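PDB 4FPW: CalU16 from Micromonospora echinospora, which probably protects its producer from an enediyne antibiotic as a self-sacrifice resistance protein, and has an AHA1-type fold of the Bet v 1-like class. Local coordinates for residues Thr6-Gly11 / Gly127-Leu132; Asp34-Ala39 / Leu98-Glu103; Ile84-Glu89 / Leu111-Thr116. All coordinates share one frame; numbering follows the deposited sequence.

Contact 1. Residues Thr6-Gly11 / Gly127-Leu132; sequences TERALG and GWEMAL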
loop_
_atom_site.group_PDB
_atom_site.type_symbol
_atom_site.label_atom_id
_atom_site.label_comp_id
_atom_site.label_asym_id
_atom_site.label_seq_id
_atom_site.Cartn_x
_atom_site.Cartn_y
_atom_site.Cartn_z
ATOM N N THR A 6 -5.200 -2.669 -12.974
ATOM C CA THR A 6 -4.580 -3.370 -11.831
ATOM C C THR A 6 -4.753 -4.909 -11.836
ATOM O O THR A 6 -5.826 -5.444 -12.160
ATOM C CB THR A 6 -5.034 -2.831 -10.440
ATOM O OG1 THR A 6 -5.620 -3.888 -9.663
ATOM C CG2 THR A 6 -6.006 -1.648 -10.543
ATOM N N GLU A 7 -3.660 -5.575 -11.448
ATOM C CA GLU A 7 -3.581 -7.014 -11.257
ATOM C C GLU A 7 -3.361 -7.251 -9.775
ATOM O O GLU A 7 -2.353 -6.802 -9.205
ATOM C CB GLU A 7 -2.389 -7.585 -12.031
ATOM C CG GLU A 7 -2.190 -9.088 -11.891
ATOM C CD GLU A 7 -0.962 -9.576 -12.646
ATOM O OE1 GLU A 7 0.161 -9.365 -12.141
ATOM O OE2 GLU A 7 -1.108 -10.168 -13.749
ATOM N N ARG A 8 -4.303 -7.956 -9.163
ATOM C CA ARG A 8 -4.230 -8.320 -7.766
ATOM C C ARG A 8 -3.612 -9.687 -7.618
ATOM O O ARG A 8 -3.751 -10.541 -8.496
ATOM C CB ARG A 8 -5.624 -8.386 -7.165
ATOM C CG ARG A 8 -6.374 -7.072 -7.148
ATOM C CD ARG A 8 -7.789 -7.287 -6.634
ATOM N NE ARG A 8 -8.656 -6.226 -7.121
ATOM C CZ ARG A 8 -9.587 -6.360 -8.062
ATOM N NH1 ARG A 8 -9.837 -7.534 -8.617
ATOM N NH2 ARG A 8 -10.298 -5.303 -8.431
ATOM N N ALA A 9 -2.976 -9.905 -6.466
ATOM C CA ALA A 9 -2.366 -11.192 -6.156
ATOM C C ALA A 9 -2.137 -11.404 -4.646
ATOM O O ALA A 9 -2.426 -10.532 -3.805
ATOM C CB ALA A 9 -1.067 -11.343 -6.924
ATOM N N LEU A 10 -1.633 -12.596 -4.333
ATOM C CA LEU A 10 -1.359 -13.022 -2.980
ATOM C C LEU A 10 0.061 -13.526 -2.895
ATOM O O LEU A 10 0.510 -14.270 -3.751
ATOM C CB LEU A 10 -2.336 -14.121 -2.556
ATOM C CG LEU A 10 -3.799 -13.665 -2.555
ATOM C CD1 LEU A 10 -4.707 -14.841 -2.223
ATOM C CD2 LEU A 10 -4.022 -12.527 -1.570
ATOM N N GLY A 11 0.767 -13.083 -1.861
ATOM C CA GLY A 11 2.094 -13.579 -1.546
ATOM C C GLY A 11 2.164 -14.181 -0.150
ATOM O O GLY A 11 1.146 -14.561 0.446
ATOM N N GLY A 127 -8.505 -1.407 0.790
ATOM C CA GLY A 127 -8.163 -0.099 1.303
ATOM C C GLY A 127 -7.067 0.566 0.525
ATOM O O GLY A 127 -7.106 1.775 0.300
ATOM N N TRP A 128 -6.076 -0.204 0.110
ATOM C CA TRP A 128 -5.036 0.359 -0.753
ATOM C C TRP A 128 -5.535 0.661 -2.151
ATOM O O TRP A 128 -5.120 1.643 -2.764
ATOM C CB TRP A 128 -3.814 -0.546 -0.828
ATOM C CG TRP A 128 -3.035 -0.456 0.409
ATOM C CD1 TRP A 128 -2.943 -1.398 1.374
ATOM C CD2 TRP A 128 -2.276 0.669 0.864
ATOM N NE1 TRP A 128 -2.161 -0.946 2.392
ATOM C CE2 TRP A 128 -1.728 0.318 2.107
ATOM C CE3 TRP A 128 -1.976 1.927 0.322
ATOM C CZ2 TRP A 128 -0.898 1.180 2.839
ATOM C CZ3 TRP A 128 -1.154 2.790 1.051
ATOM C CH2 TRP A 128 -0.622 2.404 2.296
ATOM N N GLU A 129 -6.416 -0.182 -2.665
ATOM C CA GLU A 129 -6.927 0.030 -4.017
ATOM C C GLU A 129 -7.673 1.343 -4.102
ATOM O O GLU A 129 -7.479 2.091 -5.057
ATOM C CB GLU A 129 -7.836 -1.106 -4.441
ATOM C CG GLU A 129 -7.106 -2.235 -5.134
ATOM C CD GLU A 129 -8.065 -3.312 -5.577
ATOM O OE1 GLU A 129 -8.435 -4.168 -4.752
ATOM O OE2 GLU A 129 -8.488 -3.294 -6.737
HETATM N N MSE A 130 -8.506 1.626 -3.097
HETATM C CA MSE A 130 -9.248 2.892 -3.031
HETATM C C MSE A 130 -8.265 4.025 -3.023
HETATM O O MSE A 130 -8.430 5.027 -3.725
HETATM C CB MSE A 130 -10.072 3.012 -1.755
HETATM C CG MSE A 130 -11.144 1.933 -1.592
HETATM SE SE MSE A 130 -12.543 2.036 -2.997
HETATM C CE MSE A 130 -13.154 0.254 -2.575
ATOM N N ALA A 131 -7.220 3.876 -2.221
ATOM C CA ALA A 131 -6.202 4.907 -2.094
ATOM C C ALA A 131 -5.394 5.091 -3.374
ATOM O O ALA A 131 -5.072 6.224 -3.753
ATOM C CB ALA A 131 -5.269 4.584 -0.938
ATOM N N LEU A 132 -5.041 3.985 -4.023
ATOM C CA LEU A 132 -4.297 4.058 -5.275
ATOM C C LEU A 132 -5.123 4.718 -6.395
ATOM O O LEU A 132 -4.542 5.289 -7.313
ATOM C CB LEU A 132 -3.766 2.682 -5.679
ATOM C CG LEU A 132 -2.602 2.234 -4.778
ATOM C CD1 LEU A 132 -2.309 0.761 -4.966
ATOM C CD2 LEU A 132 -1.336 3.061 -4.997
#
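E129, the residue after W128 on helix 118-138, meets R8 of the edge strand. It starts toward the strand and, extended beyond CG, brings its carboxylate to the side of the R8 guanidinium. NE and NH2 of R8 both bond OE2, a side-on salt bridge closed on one oxygen: R8 NE to E129 OE2 is 3.0 Å at 155°, R8 NH2 to E129 OE2 3.2 Å. OE2 lies almost in the guanidinium plane, and the two flat groups are turned 53° apart. NE comes from above the carboxylate plane; to NH2, E129 OE2 offers its syn lone pair. A weak bond from R8 NE to E129 OE1 measures 3.1 Å. OE1 also accepts from W173 NE1, which fixes the other end of the carboxylate. T6 OG1 stays 4.1 Å from E129 OE2, a loose approach at the exposed margin. Next along the helix, selenomethionine M130 packs on S166 and R169, and L132 on I25 and Q27. Helix 118-138 thus rests on strand 20-29 and is tied to the outermost strand 7-15, with helix 161-177 packed against both R8 and M130.

Contact 2. Residues Asp34-Ala39 / Leu98-Glu103; sequences DEVWSA and LRLSEE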
loop_
_atom_site.group_PDB
_atom_site.type_symbol
_atom_site.label_atom_id
_atom_site.label_comp_id
_atom_site.label_asym_id
_atom_site.label_seq_id
_atom_site.Cartn_x
_atom_site.Cartn_y
_atom_site.Cartn_z
ATOM N N ASP A 34 10.939 8.382 -10.675
ATOM C CA ASP A 34 11.189 9.469 -9.717
ATOM C C ASP A 34 9.896 10.119 -9.258
ATOM O O ASP A 34 9.601 10.190 -8.069
ATOM C CB ASP A 34 12.086 10.560 -10.314
ATOM C CG ASP A 34 13.543 10.268 -10.137
ATOM O OD1 ASP A 34 14.260 11.163 -9.628
ATOM O OD2 ASP A 34 13.977 9.149 -10.500
ATOM N N GLU A 35 9.146 10.602 -10.237
ATOM C CA GLU A 35 7.912 11.338 -10.002
ATOM C C GLU A 35 6.970 10.501 -9.159
ATOM O O GLU A 35 6.333 11.019 -8.258
ATOM C CB GLU A 35 7.237 11.705 -11.329
ATOM C CG GLU A 35 8.056 12.659 -12.196
ATOM C CD GLU A 35 7.391 13.007 -13.523
ATOM O OE1 GLU A 35 6.143 13.072 -13.588
ATOM O OE2 GLU A 35 8.122 13.223 -14.516
ATOM N N VAL A 36 6.900 9.207 -9.449
ATOM C CA VAL A 36 6.025 8.311 -8.715
ATOM C C VAL A 36 6.581 8.129 -7.301
ATOM O O VAL A 36 5.827 8.150 -6.340
ATOM C CB VAL A 36 5.877 6.951 -9.425
ATOM C CG1 VAL A 36 4.982 6.023 -8.629
ATOM C CG2 VAL A 36 5.315 7.127 -10.832
ATOM N N TRP A 37 7.898 7.956 -7.179
ATOM C CA TRP A 37 8.557 7.929 -5.859
ATOM C C TRP A 37 8.255 9.169 -5.011
ATOM O O TRP A 37 7.755 9.065 -3.893
ATOM C CB TRP A 37 10.070 7.789 -6.003
ATOM C CG TRP A 37 10.780 7.737 -4.696
ATOM C CD1 TRP A 37 11.574 8.708 -4.152
ATOM C CD2 TRP A 37 10.747 6.663 -3.751
ATOM N NE1 TRP A 37 12.031 8.302 -2.922
ATOM C CE2 TRP A 37 11.545 7.047 -2.656
ATOM C CE3 TRP A 37 10.117 5.409 -3.723
ATOM C CZ2 TRP A 37 11.739 6.221 -1.551
ATOM C CZ3 TRP A 37 10.311 4.590 -2.621
ATOM C CH2 TRP A 37 11.119 4.999 -1.554
ATOM N N SER A 38 8.577 10.340 -5.532
ATOM C CA SER A 38 8.140 11.585 -4.905
ATOM C C SER A 38 6.651 11.615 -4.494
ATOM O O SER A 38 6.312 12.096 -3.411
ATOM C CB SER A 38 8.416 12.751 -5.837
ATOM O OG SER A 38 9.613 13.391 -5.455
ATOM N N ALA A 39 5.774 11.112 -5.361
ATOM C CA ALA A 39 4.324 11.182 -5.137
ATOM C C ALA A 39 3.879 10.251 -4.041
ATOM O O ALA A 39 2.809 10.436 -3.467
ATOM C CB ALA A 39 3.580 10.826 -6.405
ATOM N N LEU A 98 6.479 -1.062 -0.837
ATOM C CA LEU A 98 6.291 -0.500 -2.135
ATOM C C LEU A 98 7.553 -0.726 -2.929
ATOM O O LEU A 98 8.630 -0.370 -2.463
ATOM C CB LEU A 98 6.016 0.987 -2.028
ATOM C CG LEU A 98 5.719 1.634 -3.383
ATOM C CD1 LEU A 98 4.231 1.555 -3.675
ATOM C CD2 LEU A 98 6.204 3.073 -3.395
ATOM N N ARG A 99 7.403 -1.321 -4.117
ATOM C CA ARG A 99 8.464 -1.417 -5.116
ATOM C C ARG A 99 8.012 -0.722 -6.395
ATOM O O ARG A 99 6.939 -1.020 -6.926
ATOM C CB ARG A 99 8.788 -2.870 -5.449
ATOM C CG ARG A 99 9.003 -3.751 -4.239
ATOM C CD ARG A 99 8.993 -5.229 -4.606
ATOM N NE ARG A 99 8.342 -5.986 -3.542
ATOM C CZ ARG A 99 7.098 -6.463 -3.566
ATOM N NH1 ARG A 99 6.327 -6.325 -4.637
ATOM N NH2 ARG A 99 6.635 -7.122 -2.505
ATOM N N LEU A 100 8.839 0.202 -6.873
ATOM C CA LEU A 100 8.661 0.839 -8.160
ATOM C C LEU A 100 9.757 0.338 -9.091
ATOM O O LEU A 100 10.943 0.401 -8.742
ATOM C CB LEU A 100 8.772 2.355 -8.026
ATOM C CG LEU A 100 7.890 3.034 -6.986
ATOM C CD1 LEU A 100 8.093 4.538 -7.008
ATOM C CD2 LEU A 100 6.424 2.692 -7.202
ATOM N N SER A 101 9.366 -0.158 -10.264
ATOM C CA SER A 101 10.324 -0.574 -11.289
ATOM C C SER A 101 10.054 0.174 -12.579
ATOM O O SER A 101 8.903 0.492 -12.893
ATOM C CB SER A 101 10.241 -2.086 -11.541
ATOM O OG SER A 101 8.904 -2.568 -11.440
ATOM N N GLU A 102 11.121 0.461 -13.318
ATOM C CA GLU A 102 10.981 1.059 -14.628
ATOM C C GLU A 102 10.433 0.020 -15.591
ATOM O O GLU A 102 10.871 -1.133 -15.610
ATOM C CB GLU A 102 12.320 1.552 -15.172
ATOM C CG GLU A 102 12.955 2.703 -14.415
ATOM C CD GLU A 102 14.237 3.163 -15.086
ATOM O OE1 GLU A 102 14.185 3.512 -16.289
ATOM O OE2 GLU A 102 15.303 3.156 -14.427
ATOM N N GLU A 103 9.441 0.442 -16.361
ATOM C CA GLU A 103 9.040 -0.240 -17.574
ATOM C C GLU A 103 9.031 0.861 -18.622
ATOM O O GLU A 103 8.151 1.726 -18.611
ATOM C CB GLU A 103 7.662 -0.874 -17.391
ATOM C CG GLU A 103 7.105 -1.575 -18.626
ATOM C CD GLU A 103 5.668 -2.024 -18.414
ATOM O OE1 GLU A 103 5.276 -2.216 -17.236
ATOM O OE2 GLU A 103 4.931 -2.175 -19.418
#
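The backbone bond from S38 N to D34 O, 2.7 Å long, belongs to the helical turn that presents V36 and W37 to L100; no hydrogen bond crosses the contact, and the side chains that meet are apolar. L100 reaches from the strand with CG beside its backbone N (chi1 -53°), which directs the CD1 methyl against the helix backbone, 3.4 Å from W37 N. The same methyl lies at the edge of the W37 indole, in the ring plane, and 3.9 Å from W37 CB. One residue earlier on the helix, V36 CG1 touches both branches of L100, at 3.8 Å from CD1 and 3.9 Å from CD2. Segments 34-39 and 98-103 run nearly antiparallel, at 163°, with axes 9.4 Å apart. This is the place in the Bet v 1-like fold where the first of two short helices after strand 20-29 lies on the inner face of the curved antiparallel sheet. In W37, CG is trans to N (chi1 -179°), which slants the indole toward the sheet and L98, whose CD2 makes a looser approach of 4.4 Å to W37 CZ3. P78, P79 and L82 also pack on the indole. V36 continues onto A31 and T107, and L98 and L100 both onto L109. R99, between the two leucines, points away from the helix, where its guanidinium is bridged to E97, E110 and E112.

Contact 3. Residues Ile84-Glu89 / Leu111-Thr116; sequences ISWVYE and LEHATT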
loop_
_atom_site.group_PDB
_atom_site.type_symbol
_atom_site.label_atom_id
_atom_site.label_comp_id
_atom_site.label_asym_id
_atom_site.label_seq_id
_atom_site.Cartn_x
_atom_site.Cartn_y
_atom_site.Cartn_z
ATOM N N ILE A 84 7.669 -0.488 5.615
ATOM C CA ILE A 84 7.272 0.117 6.853
ATOM C C ILE A 84 6.424 -0.870 7.643
ATOM O O ILE A 84 5.773 -1.746 7.047
ATOM C CB ILE A 84 6.438 1.385 6.618
ATOM C CG1 ILE A 84 5.200 1.096 5.752
ATOM C CG2 ILE A 84 7.287 2.456 5.986
ATOM C CD1 ILE A 84 4.037 2.000 6.080
ATOM N N SER A 85 6.439 -0.727 8.969
ATOM C CA SER A 85 5.563 -1.521 9.841
ATOM C C SER A 85 4.230 -0.828 9.857
ATOM O O SER A 85 4.112 0.300 9.411
ATOM C CB SER A 85 6.104 -1.628 11.287
ATOM O OG SER A 85 5.988 -0.394 11.996
ATOM N N TRP A 86 3.226 -1.498 10.389
ATOM C CA TRP A 86 1.873 -1.009 10.277
ATOM C C TRP A 86 1.074 -1.425 11.519
ATOM O O TRP A 86 0.610 -2.575 11.622
ATOM C CB TRP A 86 1.258 -1.565 8.994
ATOM C CG TRP A 86 0.011 -0.906 8.592
ATOM C CD1 TRP A 86 -1.255 -1.277 8.922
ATOM C CD2 TRP A 86 -0.107 0.255 7.772
ATOM N NE1 TRP A 86 -2.167 -0.403 8.374
ATOM C CE2 TRP A 86 -1.485 0.543 7.655
ATOM C CE3 TRP A 86 0.823 1.087 7.126
ATOM C CZ2 TRP A 86 -1.958 1.616 6.916
ATOM C CZ3 TRP A 86 0.356 2.142 6.377
ATOM C CH2 TRP A 86 -1.029 2.401 6.272
ATOM N N VAL A 87 0.931 -0.491 12.467
ATOM C CA VAL A 87 0.248 -0.793 13.731
ATOM C C VAL A 87 -1.132 -0.117 13.792
ATOM O O VAL A 87 -1.260 1.065 13.463
ATOM C CB VAL A 87 1.134 -0.550 15.002
ATOM C CG1 VAL A 87 2.452 0.162 14.700
ATOM C CG2 VAL A 87 0.356 0.155 16.112
ATOM N N TYR A 88 -2.155 -0.898 14.168
ATOM C CA TYR A 88 -3.529 -0.405 14.277
ATOM C C TYR A 88 -4.300 -1.062 15.443
ATOM O O TYR A 88 -4.212 -2.269 15.685
ATOM C CB TYR A 88 -4.285 -0.568 12.952
ATOM C CG TYR A 88 -5.590 0.225 12.872
ATOM C CD1 TYR A 88 -5.581 1.613 12.774
ATOM C CD2 TYR A 88 -6.838 -0.421 12.895
ATOM C CE1 TYR A 88 -6.765 2.343 12.706
ATOM C CE2 TYR A 88 -8.027 0.293 12.818
ATOM C CZ TYR A 88 -7.989 1.675 12.721
ATOM O OH TYR A 88 -9.175 2.381 12.655
ATOM N N GLU A 89 -5.079 -0.245 16.136
ATOM C CA GLU A 89 -5.606 -0.558 17.473
ATOM C C GLU A 89 -6.046 -2.014 17.768
ATOM O O GLU A 89 -5.479 -2.689 18.656
ATOM C CB GLU A 89 -6.754 0.413 17.787
ATOM C CG GLU A 89 -7.540 0.129 19.060
ATOM C CD GLU A 89 -6.699 0.249 20.311
ATOM O OE1 GLU A 89 -7.045 1.096 21.167
ATOM O OE2 GLU A 89 -5.702 -0.500 20.438
ATOM N N LEU A 111 2.531 -2.760 -4.616
ATOM C CA LEU A 111 2.272 -2.516 -3.223
ATOM C C LEU A 111 1.762 -3.762 -2.554
ATOM O O LEU A 111 0.675 -4.250 -2.891
ATOM C CB LEU A 111 1.285 -1.380 -3.019
ATOM C CG LEU A 111 1.222 -0.955 -1.545
ATOM C CD1 LEU A 111 1.078 0.548 -1.466
ATOM C CD2 LEU A 111 0.084 -1.627 -0.792
ATOM N N GLU A 112 2.553 -4.246 -1.583
ATOM C CA GLU A 112 2.273 -5.480 -0.870
ATOM C C GLU A 112 2.161 -5.213 0.612
ATOM O O GLU A 112 3.096 -4.708 1.241
ATOM C CB GLU A 112 3.378 -6.517 -1.105
ATOM C CG GLU A 112 3.140 -7.813 -0.336
ATOM C CD GLU A 112 4.098 -8.931 -0.683
ATOM O OE1 GLU A 112 5.086 -8.712 -1.422
ATOM O OE2 GLU A 112 3.838 -10.052 -0.215
ATOM N N HIS A 113 1.011 -5.577 1.154
ATOM C CA HIS A 113 0.725 -5.485 2.566
ATOM C C HIS A 113 0.554 -6.911 3.055
ATOM O O HIS A 113 -0.306 -7.647 2.565
ATOM C CB HIS A 113 -0.563 -4.702 2.774
ATOM C CG HIS A 113 -0.803 -4.267 4.189
ATOM N ND1 HIS A 113 -1.420 -3.074 4.495
ATOM C CD2 HIS A 113 -0.527 -4.855 5.376
ATOM C CE1 HIS A 113 -1.531 -2.951 5.801
ATOM N NE2 HIS A 113 -0.991 -4.014 6.358
ATOM N N ALA A 114 1.404 -7.297 4.003
ATOM C CA ALA A 114 1.390 -8.624 4.584
ATOM C C ALA A 114 0.842 -8.532 5.995
ATOM O O ALA A 114 1.153 -7.586 6.727
ATOM C CB ALA A 114 2.795 -9.202 4.602
ATOM N N THR A 115 0.042 -9.531 6.364
ATOM C CA THR A 115 -0.590 -9.608 7.669
ATOM C C THR A 115 -1.049 -11.026 7.955
ATOM O O THR A 115 -1.539 -11.714 7.060
ATOM C CB THR A 115 -1.833 -8.727 7.752
ATOM O OG1 THR A 115 -2.606 -9.127 8.893
ATOM C CG2 THR A 115 -2.699 -8.860 6.488
ATOM N N THR A 116 -0.918 -11.435 9.212
ATOM C CA THR A 116 -1.246 -12.783 9.661
ATOM C C THR A 116 -2.752 -12.944 9.855
ATOM O O THR A 116 -3.233 -14.047 10.086
ATOM C CB THR A 116 -0.583 -13.077 11.031
ATOM O OG1 THR A 116 -1.068 -12.138 11.998
ATOM C CG2 THR A 116 0.949 -12.964 10.968
#
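H113 stands with its imidazole edge against the face of the W86 indole, a T-shaped pair that makes up the whole contact. H113 CE1 sits 3.5 Å above the indole plane, displaced toward the rim, and its closest atom is W86 CD1 at 3.6 Å. The imidazole and the five-membered ring of W86 have centroids 4.6 Å apart and planes at 71°. Both residues start toward the opposing strand, and a chi1 that sets CG anti to the backbone N (-166° for W86, -167° for H113) continues that course over strand 94-103, which separates their own strands. V96 of that strand packs on both rings and S94 on H113. Two further contacts limit the rotation of the rings: H113 ND1 is hydrogen-bonded to W128 NE1 of helix 118-138, and I84 CD1 lies at the indole edge of W86. V124, also on helix 118-138, adds to the cover of H113. Beyond this tight cluster the segments separate. Farther along segment 84-89, Y88 and E89 are exposed to solvent; T116, at the end of segment 111-116, is only partly buried and leans on loop residues A17 and P92. Aromatic side chains held between the concave face of an antiparallel sheet and a long helix laid across it fit the helix-grip architecture of the Bet v 1-like proteins, in which relatives commonly have a ligand cavity in this region.

How the contacts relate
All three contacts reach one antiparallel sheet: contacts 1 and 2 set a helix against a strand, and contact 3 joins two strands across the one between them. Contacts 1 and 3 have centres 13 Å apart and are joined by W128, the helix residue next to E129: its NE1 is 3.1 Å from H113 ND1, and its CZ2 is 3.6 Å from W86 CH2. Contact 2 lies about 20 Å from contact 3, centre to centre, on the other side of the chain's centre. These two are linked through adjacent strands 94-103 and 106-115, by a salt bridge between R99 and E112 on one sheet face and by L98 packing on L111 on the other. Contacts 1 and 2, with centres 16 Å apart, do not touch.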